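Local coordinates for protein cupin 2, conserved barrel (Desulfitobacterium hafniense, PDB 2OZJ) that is of unknown function but adopts the conserved beta-barrel fold of the cupin superfamily and assembles as a two-chain unit, at residues L14-L19 / M30-S35. Numbering follows the deposited sequence.
Sequences LPLASL and MALAQS
The selenomethionine side chain of M30 reaches over to L19 and illustrates how a short 3-10 turn can rest on a barrel strand through a few van der Waals contacts. Its methyl CE lies 3.8 Å from L19 CB and 3.7 Å from L19 O, so the end of the chain rests against the root of the leucine and its backbone carbonyl. The extended start of the chain (CG anti to the backbone N, chi1 -175°) carries it out from the strand, and a bend at the last torsion (chi3 72°) sets the direction of the methyl. A second, looser apolar touch joins the buried pair L16 and L32, whose CD1 methyls approach tip to tip at 4.5 Å. L42 of strand 38-46 packs against L19, M30 and L32, tying both sides of the contact to the neighbouring strand.

Hydrogen bonds inside 14-19 shape the turn that presents L16 and L19: P15 O accepts from S18 N and, at 2.7 Å, from S18 OG, and L19 N bonds to L16 O. M30 and L32 instead turn their backbones to L42, I40 and K6. L14 and P15 pair antiparallel with a strand of the second subunit. Van der Waals packing, with no hydrogen bond between the two segments, thus joins strand 28-34, which lies between strands 4-5 and 38-46, to a segment that also takes part in the dimer interface.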
loop_
_atom_site.group_PDB
_atom_site.type_symbol
_atom_site.label_atom_id
_atom_site.label_comp_id
_atom_site.label_asym_id
_atom_site.label_seq_id
_atom_site.Cartn_x
_atom_site.Cartn_y
_atom_site.Cartn_z
ATOM N N LEU A 14 5.474 -12.385 -0.636
ATOM C CA LEU A 14 5.414 -12.383 -2.076
ATOM C C LEU A 14 5.316 -10.932 -2.495
ATOM O O LEU A 14 4.758 -10.127 -1.765
ATOM C CB LEU A 14 4.192 -13.159 -2.589
ATOM C CG LEU A 14 4.043 -14.638 -2.201
ATOM C CD1 LEU A 14 2.638 -15.147 -2.563
ATOM C CD2 LEU A 14 5.103 -15.480 -2.856
ATOM N N PRO A 15 5.784 -10.631 -3.709
ATOM C CA PRO A 15 5.560 -9.325 -4.271
ATOM C C PRO A 15 4.082 -9.143 -4.514
ATOM O O PRO A 15 3.374 -10.056 -4.974
ATOM C CB PRO A 15 6.299 -9.388 -5.616
ATOM C CG PRO A 15 7.003 -10.624 -5.651
ATOM C CD PRO A 15 6.485 -11.527 -4.631
ATOM N N LEU A 16 3.608 -7.943 -4.257
ATOM C CA LEU A 16 2.236 -7.648 -4.336
ATOM C C LEU A 16 1.687 -7.842 -5.772
ATOM O O LEU A 16 0.621 -8.431 -5.995
ATOM C CB LEU A 16 2.079 -6.211 -3.822
ATOM C CG LEU A 16 0.735 -5.746 -3.390
ATOM C CD1 LEU A 16 0.046 -6.629 -2.364
ATOM C CD2 LEU A 16 0.991 -4.284 -2.849
ATOM N N ALA A 17 2.509 -7.478 -6.763
ATOM C CA ALA A 17 2.144 -7.659 -8.169
ATOM C C ALA A 17 1.908 -9.127 -8.518
ATOM O O ALA A 17 1.151 -9.456 -9.426
ATOM C CB ALA A 17 3.236 -7.108 -9.069
ATOM N N SER A 18 2.579 -10.032 -7.819
ATOM C CA SER A 18 2.455 -11.456 -8.115
ATOM C C SER A 18 1.109 -12.052 -7.646
ATOM O O SER A 18 0.808 -13.190 -7.990
ATOM C CB SER A 18 3.666 -12.239 -7.556
ATOM O OG SER A 18 3.518 -12.440 -6.184
ATOM N N LEU A 19 0.314 -11.318 -6.869
ATOM C CA LEU A 19 -0.919 -11.838 -6.305
ATOM C C LEU A 19 -2.108 -11.713 -7.291
ATOM O O LEU A 19 -3.148 -12.283 -7.043
ATOM C CB LEU A 19 -1.272 -11.162 -4.996
ATOM C CG LEU A 19 -0.257 -11.319 -3.845
ATOM C CD1 LEU A 19 -0.799 -10.529 -2.673
ATOM C CD2 LEU A 19 -0.012 -12.761 -3.479
HETATM N N MSE A 30 -9.243 -8.186 -6.546
HETATM C CA MSE A 30 -9.147 -8.964 -5.319
HETATM C C MSE A 30 -9.226 -8.030 -4.127
HETATM O O MSE A 30 -8.466 -7.040 -4.098
HETATM C CB MSE A 30 -7.847 -9.762 -5.299
HETATM C CG MSE A 30 -7.780 -10.685 -4.086
HETATM SE SE MSE A 30 -6.558 -12.155 -4.173
HETATM C CE MSE A 30 -4.929 -11.115 -3.987
ATOM N N ALA A 31 -10.159 -8.286 -3.206
ATOM C CA ALA A 31 -10.231 -7.508 -1.972
ATOM C C ALA A 31 -9.133 -7.979 -1.005
ATOM O O ALA A 31 -8.918 -9.204 -0.837
ATOM C CB ALA A 31 -11.557 -7.647 -1.328
ATOM N N LEU A 32 -8.466 -7.018 -0.373
ATOM C CA LEU A 32 -7.457 -7.304 0.649
ATOM C C LEU A 32 -7.919 -6.918 2.043
ATOM O O LEU A 32 -7.184 -7.085 2.997
ATOM C CB LEU A 32 -6.155 -6.586 0.331
ATOM C CG LEU A 32 -5.505 -6.787 -1.062
ATOM C CD1 LEU A 32 -4.197 -5.977 -1.155
ATOM C CD2 LEU A 32 -5.307 -8.294 -1.388
ATOM N N ALA A 33 -9.138 -6.415 2.177
ATOM C CA ALA A 33 -9.708 -6.101 3.479
ATOM C C ALA A 33 -11.201 -6.387 3.460
ATOM O O ALA A 33 -11.859 -6.234 2.413
ATOM C CB ALA A 33 -9.482 -4.628 3.830
ATOM N N GLN A 34 -11.700 -6.833 4.611
ATOM C CA GLN A 34 -13.104 -6.851 4.919
ATOM C C GLN A 34 -13.292 -5.793 6.015
ATOM O O GLN A 34 -12.914 -5.996 7.158
ATOM C CB GLN A 34 -13.511 -8.244 5.405
ATOM C CG GLN A 34 -15.003 -8.477 5.494
ATOM C CD GLN A 34 -15.514 -9.440 4.452
ATOM O OE1 GLN A 34 -14.783 -9.867 3.555
ATOM N NE2 GLN A 34 -16.782 -9.805 4.575
ATOM N N SER A 35 -13.791 -4.630 5.631
ATOM C CA SER A 35 -13.885 -3.483 6.531
ATOM C C SER A 35 -14.988 -2.524 6.086
ATOM O O SER A 35 -15.288 -2.425 4.900
ATOM C CB SER A 35 -12.545 -2.769 6.613
ATOM O OG SER A 35 -12.643 -1.545 7.305
#